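Minor fimbrium subunit Mfa5 (Porphyromonas gingivalis ATCC 33277, PDB 6TO1) serves as an accessory tip subunit of the minor (Mfa1, type V) fimbriae, which mediate biofilm formation and adhesion to host cells and other oral bacteria. Local coordinates at residues D127-I132 / R217-T222; F307-L312 / A348-N353; F568-P571 / I577-K580. All coordinates share one frame; numbering follows the deposited sequence.

Contact 1: D127-I132 / R217-T222; sequences DVVMVI and RNIMAT
Val129 and Met220 meet through two methyl groups, Val129 CG2 and Met220 CE, which are 3.6 Å apart. The same valine methyl also touches Ile219, its CG2 lying 4.0 Å from Ile219 CG2, so a single branch of Val129 carries both contacts. Its torsion explains this: CG1 stands anti to the backbone N (chi1 -175°), which leaves CG2 on the side of the backbone N, turned to the helix. Met220 reaches the strand by a different route. Its CB does not point straight at the strand, but the chain bends twice, at chi2 (73°) and chi3 (80°), and folds CE back over Val129. The two side chains run antiparallel and overlap at their methyl ends. The end of Met220 also lies along Asp127: Met220 CE is 3.9 Å from Asp127 O, and Met220 SD is 4.2 Å from Asp127 CB. No hydrogen bond crosses between the two segments, and all four touching residues are buried. The closest CA pair, Val129 and Met220, is 7.2 Å apart, a spacing that the side chains of these two residues bridge.

In the second shell, the carboxylate of Asp127 is turned to other partners, with OD2 accepting from Ser223 OG and forming a salt bridge with Arg171. Ile219 extends the apolar layer onto Ala173 and Val175 of strand 170-177, while Met220 rests on Lys228 and Tyr356. Val128 and Met130 face the other side of the sheet, against helix 143-160. This two-sided covering of a central parallel strand is the Rossmann-like alpha/beta sandwich of the von Willebrand factor type A domain, whose magnesium site uses Ser135 and Ser137, just beyond strand 126-133, and Thr207, just before helix 209-220.

Contact 2: F307-L312 / A348-N353; sequences FDYSNL and AQFAKN
Phe307, Tyr309 and Phe350 form a small aromatic cluster where the long loop between strands 296-298 and 326-327 packs on helix 340-353. The backbones stay well apart, the nearest CA atoms (Phe307 and Phe350) being 11.6 Å from each other, so two rings and a phenol hydroxyl span the gap. Phe350 is the shared partner: its CG lies anti to the carbonyl carbon (chi1 -51°), which carries the ring out from the helix toward the loop, and its CE2 corner takes both approaches. Phe307 comes with its own CE2 4.0 Å from Phe350 CE2, and its CD2 lies at the edge of the Phe350 ring, in that ring's plane. The two ring planes are inclined at about 68°, which argues against a face-to-face stack. Tyr309 arrives by its hydroxyl: OH is 3.4 Å from Phe350 CE2 and 3.6 Å from Phe350 CD2. That oxygen is hydrogen-bonded to Glu347, which fixes the end of the tyrosine beside the helix.

Within the loop, Phe307 CB sits 3.7 Å above the Tyr309 ring plane, offset toward the rim. An Asx turn follows directly: Asp308 OD1 accepts from Ser310 N at 2.9 Å with an N-H...O angle of 162°, on the anti side of the carboxylate. Ser310 OG donates to Asp308 OD1 from the syn side, at 2.8 Å. Both donors are tilted out of the carboxylate plane. One oxygen thus holds the serine twice.

Helix 209-220 lies against the cluster: Arg217, in one of its two conformers, touches Tyr309 and Phe350, Lys214 makes a cation-pi contact with the Tyr309 ring, and Phe307 rests on Gln210. From the same turn of helix 340-353, Ala351 packs instead on Ile358 of strand 357-362.

Contact 3: F568-P571 / I577-K580; sequences FFLP and IVPK
Phe568 and Lys580 make the tight part of this contact, the lysine chain lying along one face of the phenyl ring. The evidence for a CH-pi interaction is direct: Lys580 CD stands 3.9 Å from the centroid of the Phe568 ring and 9° off its normal, almost exactly over the centre. Closer to the backbone, Lys580 CB is 3.6 Å from Phe568 CG. Beyond the centre, Lys580 NZ passes 3.9 Å from Phe568 CZ, at the far end of the ring. The two side chains point the same way, and Lys580 keeps to the ring through a bend at chi3 (-133°), after a first torsion that places CG between the backbone N and the carbonyl carbon (chi1 63°).

These segments are the two sides of the loop that links strands 565-568 and 582-583, both of which pair antiparallel with strand 530-539. Residues 577-580 form a type VI beta turn: the peptide before Pro579 is cis, and a weak, 3.4 Å hydrogen bond runs from Lys580 N to Ile577 O.

Leu570 lies mainly against the backbone of this turn, at longer distances. Its CD2 is 3.8 Å from Pro579 O, whereas the nearest apolar side-chain approach, Leu570 CD2 to Val578 CG1, is 4.3 Å. Val578 and Pro579 are exposed, so the outer flank of the turn faces solvent. No direct hydrogen bond joins the segments; a water lies within hydrogen-bonding distance of both, 2.8 Å from Phe569 O and 2.6 Å from Lys580 O, though it has more acceptors nearby than protons to give. The CB of Phe569 points away from the turn, and its side chain packs on Ile533 and Arg535 of strand 530-539 and Tyr594 and Val596 of strand 592-596.

In the fold
Contacts 1 and 2 are buried and lie side by side in the von Willebrand factor type A region, their centres 13 Å apart, and helix 209-220 is common to both surroundings. The two touch where Asn218 ND2 comes within 3.8 Å of Leu312 CD1. Their chemistry differs: aliphatic and thioether groups seal helix to sheet in contact 1, whereas aromatic rings and a tyrosine hydroxyl join a loop to a helix in contact 2. Contact 3 is a surface contact about 80 Å from contact 1 between centres, on the opposite side of the chain's centre. It buries the most area, 294 Å², yet within a single loop, and includes a water lying between two carbonyls.

Contact 1: D127-I132 / R217-T222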
loop_
_atom_site.group_PDB
_atom_site.type_symbol
_atom_site.label_atom_id
_atom_site.label_comp_id
_atom_site.label_asym_id
_atom_site.label_seq_id
_atom_site.Cartn_x
_atom_site.Cartn_y
_atom_site.Cartn_z
ATOM N N ASP A 127 9.643 15.671 -6.554
ATOM C CA ASP A 127 10.783 16.543 -6.768
ATOM C C ASP A 127 10.335 17.977 -6.527
ATOM O O ASP A 127 9.226 18.359 -6.912
ATOM C CB ASP A 127 11.349 16.407 -8.189
ATOM C CG ASP A 127 12.257 15.201 -8.348
ATOM O OD1 ASP A 127 12.823 14.726 -7.340
ATOM O OD2 ASP A 127 12.405 14.734 -9.502
ATOM N N VAL A 128 11.204 18.755 -5.886
ATOM C CA VAL A 128 10.923 20.129 -5.468
ATOM C C VAL A 128 12.049 21.012 -5.964
ATOM O O VAL A 128 13.224 20.660 -5.808
ATOM C CB VAL A 128 10.818 20.246 -3.933
ATOM C CG1 VAL A 128 10.560 21.680 -3.508
ATOM C CG2 VAL A 128 9.771 19.281 -3.403
ATOM N N VAL A 129 11.703 22.155 -6.547
ATOM C CA VAL A 129 12.683 23.185 -6.852
ATOM C C VAL A 129 12.345 24.404 -6.019
ATOM O O VAL A 129 11.267 24.994 -6.174
ATOM C CB VAL A 129 12.727 23.584 -8.340
ATOM C CG1 VAL A 129 13.889 24.593 -8.526
ATOM C CG2 VAL A 129 12.887 22.386 -9.234
ATOM N N MET A 130 13.260 24.787 -5.138
ATOM C CA MET A 130 13.117 25.997 -4.352
ATOM C C MET A 130 13.773 27.139 -5.111
ATOM O O MET A 130 14.882 26.986 -5.637
ATOM C CB MET A 130 13.768 25.831 -2.984
ATOM C CG MET A 130 13.093 24.799 -2.104
ATOM S SD MET A 130 13.989 24.594 -0.552
ATOM C CE MET A 130 13.665 26.146 0.285
ATOM N N VAL A 131 13.082 28.281 -5.155
ATOM C CA VAL A 131 13.520 29.479 -5.907
ATOM C C VAL A 131 13.479 30.666 -4.949
ATOM O O VAL A 131 12.385 31.080 -4.514
ATOM C CB VAL A 131 12.611 29.736 -7.126
ATOM C CG1 VAL A 131 13.113 30.889 -7.964
ATOM C CG2 VAL A 131 12.473 28.456 -7.938
ATOM N N ILE A 132 14.644 31.253 -4.656
ATOM C CA ILE A 132 14.748 32.285 -3.626
ATOM C C ILE A 132 15.220 33.603 -4.239
ATOM O O ILE A 132 16.278 33.666 -4.869
ATOM C CB ILE A 132 15.667 31.859 -2.461
ATOM C CG1 ILE A 132 15.280 30.457 -1.968
ATOM C CG2 ILE A 132 15.586 32.874 -1.302
ATOM C CD1 ILE A 132 16.035 29.983 -0.727
ATOM N N ARG A 217 11.957 25.727 -14.235
ATOM C CA ARG A 217 11.340 24.890 -15.257
ATOM C C ARG A 217 12.396 24.070 -15.998
ATOM O O ARG A 217 12.166 22.899 -16.317
ATOM C CB ARG A 217 10.537 25.733 -16.249
ATOM C CG ARG A 217 9.370 26.438 -15.650
ATOM C CD ARG A 217 8.346 26.814 -16.714
ATOM N NE ARG A 217 8.857 27.688 -17.760
ATOM C CZ ARG A 217 8.906 27.373 -19.052
ATOM N NH1 ARG A 217 9.334 28.266 -19.927
ATOM N NH2 ARG A 217 8.533 26.171 -19.479
ATOM N N ASN A 218 13.564 24.658 -16.254
ATOM C CA ASN A 218 14.630 23.923 -16.906
ATOM C C ASN A 218 15.070 22.750 -16.040
ATOM O O ASN A 218 15.281 21.637 -16.539
ATOM C CB ASN A 218 15.835 24.825 -17.177
ATOM C CG ASN A 218 15.635 25.763 -18.372
ATOM O OD1 ASN A 218 14.650 25.699 -19.106
ATOM N ND2 ASN A 218 16.606 26.634 -18.563
ATOM N N ILE A 219 15.222 22.992 -14.741
ATOM C CA ILE A 219 15.633 21.936 -13.830
ATOM C C ILE A 219 14.560 20.866 -13.732
ATOM O O ILE A 219 14.859 19.672 -13.766
ATOM C CB ILE A 219 15.955 22.527 -12.448
ATOM C CG1 ILE A 219 17.240 23.344 -12.531
ATOM C CG2 ILE A 219 16.117 21.418 -11.411
ATOM C CD1 ILE A 219 17.506 24.224 -11.342
ATOM N N MET A 220 13.301 21.274 -13.600
ATOM C CA MET A 220 12.219 20.313 -13.429
ATOM C C MET A 220 11.993 19.465 -14.670
ATOM O O MET A 220 11.457 18.353 -14.556
ATOM C CB MET A 220 10.933 21.047 -13.061
ATOM C CG MET A 220 9.847 20.098 -12.579
ATOM S SD MET A 220 10.227 19.463 -10.919
ATOM C CE MET A 220 9.714 20.796 -9.855
ATOM N N ALA A 221 12.429 19.933 -15.841
ATOM C CA ALA A 221 12.247 19.165 -17.071
ATOM C C ALA A 221 12.882 17.779 -17.021
ATOM O O ALA A 221 12.468 16.894 -17.768
ATOM C CB ALA A 221 12.823 19.928 -18.254
ATOM N N THR A 222 13.901 17.571 -16.203
ATOM C CA THR A 222 14.523 16.247 -16.126
ATOM C C THR A 222 13.857 15.327 -15.101
ATOM O O THR A 222 14.239 14.155 -14.985
ATOM C CB THR A 222 16.007 16.381 -15.783
ATOM O OG1 THR A 222 16.123 16.779 -14.411
ATOM C CG2 THR A 222 16.667 17.440 -16.685
#

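Contact 2: F307-L312 / A348-N353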
loop_
_atom_site.group_PDB
_atom_site.type_symbol
_atom_site.label_atom_id
_atom_site.label_comp_id
_atom_site.label_asym_id
_atom_site.label_seq_id
_atom_site.Cartn_x
_atom_site.Cartn_y
_atom_site.Cartn_z
ATOM N N PHE A 307 8.739 34.684 -25.684
ATOM C CA PHE A 307 9.869 35.124 -24.884
ATOM C C PHE A 307 11.185 34.668 -25.487
ATOM O O PHE A 307 11.302 33.551 -26.005
ATOM C CB PHE A 307 9.767 34.624 -23.442
ATOM C CG PHE A 307 8.668 35.264 -22.664
ATOM C CD1 PHE A 307 8.766 36.571 -22.239
ATOM C CD2 PHE A 307 7.513 34.556 -22.363
ATOM C CE1 PHE A 307 7.711 37.164 -21.516
ATOM C CE2 PHE A 307 6.497 35.118 -21.657
ATOM C CZ PHE A 307 6.599 36.435 -21.217
ATOM N N ASP A 308 12.183 35.537 -25.416
ATOM C CA ASP A 308 13.528 35.192 -25.844
ATOM C C ASP A 308 14.281 34.665 -24.630
ATOM O O ASP A 308 14.653 35.425 -23.734
ATOM C CB ASP A 308 14.240 36.384 -26.474
ATOM C CG ASP A 308 15.612 36.029 -27.010
ATOM O OD1 ASP A 308 16.070 34.868 -26.869
ATOM O OD2 ASP A 308 16.237 36.952 -27.564
ATOM N N TYR A 309 14.511 33.355 -24.617
ATOM C CA TYR A 309 15.228 32.703 -23.536
ATOM C C TYR A 309 16.664 32.359 -23.911
ATOM O O TYR A 309 17.358 31.697 -23.133
ATOM C CB TYR A 309 14.526 31.415 -23.142
ATOM C CG TYR A 309 13.106 31.505 -22.618
ATOM C CD1 TYR A 309 12.826 32.076 -21.377
ATOM C CD2 TYR A 309 12.063 30.951 -23.334
ATOM C CE1 TYR A 309 11.518 32.101 -20.875
ATOM C CE2 TYR A 309 10.757 30.957 -22.842
ATOM C CZ TYR A 309 10.500 31.525 -21.605
ATOM O OH TYR A 309 9.223 31.532 -21.137
ATOM N N SER A 310 17.132 32.806 -25.074
ATOM C CA SER A 310 18.446 32.380 -25.574
ATOM C C SER A 310 19.579 32.746 -24.623
ATOM O O SER A 310 20.576 32.020 -24.540
ATOM C CB SER A 310 18.680 32.988 -26.958
ATOM O OG SER A 310 18.826 34.406 -26.886
ATOM N N ASN A 311 19.435 33.851 -23.896
ATOM C CA ASN A 311 20.352 34.294 -22.846
ATOM C C ASN A 311 19.552 34.391 -21.554
ATOM O O ASN A 311 18.729 35.299 -21.412
ATOM C CB ASN A 311 20.952 35.648 -23.207
ATOM C CG ASN A 311 21.771 36.232 -22.095
ATOM O OD1 ASN A 311 22.015 35.591 -21.073
ATOM N ND2 ASN A 311 22.218 37.457 -22.284
ATOM N N LEU A 312 19.784 33.466 -20.617
ATOM C CA LEU A 312 19.004 33.455 -19.376
ATOM C C LEU A 312 19.342 34.610 -18.426
ATOM O O LEU A 312 18.663 34.756 -17.398
ATOM C CB LEU A 312 19.186 32.127 -18.661
ATOM C CG LEU A 312 18.546 30.931 -19.365
ATOM C CD1 LEU A 312 18.838 29.699 -18.495
ATOM C CD2 LEU A 312 17.065 31.107 -19.615
ATOM N N ALA A 348 5.113 31.267 -14.727
ATOM C CA ALA A 348 4.543 30.234 -13.884
ATOM C C ALA A 348 3.452 29.473 -14.612
ATOM O O ALA A 348 3.270 28.286 -14.357
ATOM C CB ALA A 348 4.004 30.834 -12.592
ATOM N N GLN A 349 2.713 30.130 -15.511
ATOM C CA GLN A 349 1.659 29.429 -16.243
ATOM C C GLN A 349 2.237 28.294 -17.083
ATOM O O GLN A 349 1.620 27.225 -17.205
ATOM C CB GLN A 349 0.877 30.394 -17.139
ATOM C CG GLN A 349 -0.376 29.752 -17.737
ATOM C CD GLN A 349 -1.359 29.271 -16.670
ATOM O OE1 GLN A 349 -1.766 30.020 -15.796
ATOM N NE2 GLN A 349 -1.730 28.010 -16.743
ATOM N N PHE A 350 3.415 28.507 -17.682
ATOM C CA PHE A 350 4.046 27.441 -18.452
ATOM C C PHE A 350 4.371 26.266 -17.540
ATOM O O PHE A 350 4.194 25.105 -17.926
ATOM C CB PHE A 350 5.319 27.926 -19.160
ATOM C CG PHE A 350 5.128 29.188 -19.971
ATOM C CD1 PHE A 350 3.959 29.392 -20.704
ATOM C CD2 PHE A 350 6.100 30.169 -19.980
ATOM C CE1 PHE A 350 3.770 30.552 -21.433
ATOM C CE2 PHE A 350 5.905 31.318 -20.698
ATOM C CZ PHE A 350 4.754 31.514 -21.417
ATOM N N ALA A 351 4.829 26.553 -16.314
ATOM C CA ALA A 351 5.099 25.486 -15.346
ATOM C C ALA A 351 3.816 24.754 -14.960
ATOM O O ALA A 351 3.803 23.518 -14.863
ATOM C CB ALA A 351 5.756 26.065 -14.094
ATOM N N LYS A 352 2.723 25.507 -14.754
ATOM C CA LYS A 352 1.451 24.873 -14.420
ATOM C C LYS A 352 0.957 24.009 -15.570
ATOM O O LYS A 352 0.422 22.915 -15.350
ATOM C CB LYS A 352 0.397 25.924 -14.065
ATOM C CG LYS A 352 0.698 26.771 -12.818
ATOM C CD LYS A 352 -0.167 28.033 -12.784
ATOM C CE LYS A 352 0.326 28.991 -11.718
ATOM N NZ LYS A 352 -0.563 30.179 -11.585
ATOM N N ASN A 353 1.126 24.482 -16.799
ATOM C CA ASN A 353 0.739 23.709 -17.968
ATOM C C ASN A 353 1.516 22.403 -18.066
ATOM O O ASN A 353 1.006 21.434 -18.623
ATOM C CB ASN A 353 0.951 24.535 -19.240
ATOM C CG ASN A 353 -0.006 25.690 -19.345
ATOM O OD1 ASN A 353 -0.957 25.789 -18.586
ATOM N ND2 ASN A 353 0.276 26.613 -20.271
#

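Contact 3: F568-P571 / I577-K580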
loop_
_atom_site.group_PDB
_atom_site.type_symbol
_atom_site.label_atom_id
_atom_site.label_comp_id
_atom_site.label_asym_id
_atom_site.label_seq_id
_atom_site.Cartn_x
_atom_site.Cartn_y
_atom_site.Cartn_z
ATOM N N PHE A 568 -13.611 -49.210 21.341
ATOM C CA PHE A 568 -12.261 -48.842 20.969
ATOM C C PHE A 568 -11.255 -49.534 21.868
ATOM O O PHE A 568 -11.537 -49.820 23.037
ATOM C CB PHE A 568 -12.054 -47.329 21.060
ATOM C CG PHE A 568 -12.812 -46.571 20.036
ATOM C CD1 PHE A 568 -14.070 -46.082 20.315
ATOM C CD2 PHE A 568 -12.282 -46.360 18.770
ATOM C CE1 PHE A 568 -14.790 -45.381 19.372
ATOM C CE2 PHE A 568 -13.013 -45.651 17.818
ATOM C CZ PHE A 568 -14.268 -45.161 18.127
ATOM N N PHE A 569 -10.077 -49.769 21.302
ATOM C CA PHE A 569 -8.946 -50.381 21.978
ATOM C C PHE A 569 -7.904 -49.322 22.283
ATOM O O PHE A 569 -7.534 -48.539 21.402
ATOM C CB PHE A 569 -8.314 -51.475 21.109
ATOM C CG PHE A 569 -6.925 -51.893 21.549
ATOM C CD1 PHE A 569 -6.747 -52.833 22.554
ATOM C CD2 PHE A 569 -5.798 -51.355 20.939
ATOM C CE1 PHE A 569 -5.472 -53.218 22.954
ATOM C CE2 PHE A 569 -4.524 -51.724 21.339
ATOM C CZ PHE A 569 -4.358 -52.668 22.343
ATOM N N LEU A 570 -7.400 -49.332 23.512
ATOM C CA LEU A 570 -6.314 -48.451 23.930
ATOM C C LEU A 570 -5.165 -49.281 24.478
ATOM O O LEU A 570 -5.346 -50.005 25.470
ATOM C CB LEU A 570 -6.828 -47.466 24.977
ATOM C CG LEU A 570 -6.095 -46.139 25.093
ATOM C CD1 LEU A 570 -6.165 -45.362 23.791
ATOM C CD2 LEU A 570 -6.673 -45.318 26.236
ATOM N N PRO A 571 -3.990 -49.225 23.891
ATOM C CA PRO A 571 -2.871 -50.039 24.370
ATOM C C PRO A 571 -2.299 -49.437 25.648
ATOM O O PRO A 571 -2.726 -48.380 26.110
ATOM C CB PRO A 571 -1.877 -49.973 23.215
ATOM C CG PRO A 571 -2.127 -48.599 22.634
ATOM C CD PRO A 571 -3.563 -48.259 22.855
ATOM N N ILE A 577 -4.235 -40.995 24.524
ATOM C CA ILE A 577 -5.215 -40.079 25.081
ATOM C C ILE A 577 -6.547 -40.804 25.199
ATOM O O ILE A 577 -7.145 -41.181 24.182
ATOM C CB ILE A 577 -5.370 -38.815 24.221
ATOM C CG1 ILE A 577 -4.042 -38.068 24.097
ATOM C CG2 ILE A 577 -6.442 -37.950 24.812
ATOM C CD1 ILE A 577 -4.048 -36.977 22.986
ATOM N N VAL A 578 -7.038 -40.951 26.430
ATOM C CA VAL A 578 -8.326 -41.606 26.651
ATOM C C VAL A 578 -9.379 -40.849 25.856
ATOM O O VAL A 578 -9.281 -39.625 25.712
ATOM C CB VAL A 578 -8.725 -41.665 28.139
ATOM C CG1 VAL A 578 -7.575 -42.149 28.978
ATOM C CG2 VAL A 578 -9.236 -40.306 28.614
ATOM N N PRO A 579 -10.418 -41.521 25.345
ATOM C CA PRO A 579 -10.645 -42.961 25.472
ATOM C C PRO A 579 -10.089 -43.834 24.347
ATOM O O PRO A 579 -10.019 -45.050 24.508
ATOM C CB PRO A 579 -12.177 -43.053 25.476
ATOM C CG PRO A 579 -12.599 -41.929 24.585
ATOM C CD PRO A 579 -11.556 -40.838 24.710
ATOM N N LYS A 580 -9.676 -43.229 23.230
ATOM C CA LYS A 580 -9.452 -43.996 22.017
ATOM C C LYS A 580 -8.258 -43.585 21.171
ATOM O O LYS A 580 -7.976 -44.279 20.186
ATOM C CB LYS A 580 -10.720 -43.921 21.144
ATOM C CG LYS A 580 -11.058 -42.499 20.685
ATOM C CD LYS A 580 -12.518 -42.358 20.335
ATOM C CE LYS A 580 -12.719 -41.648 19.018
ATOM N NZ LYS A 580 -14.150 -41.300 18.824
HETATM O O HOH W 1 -8.683 -46.738 19.601
#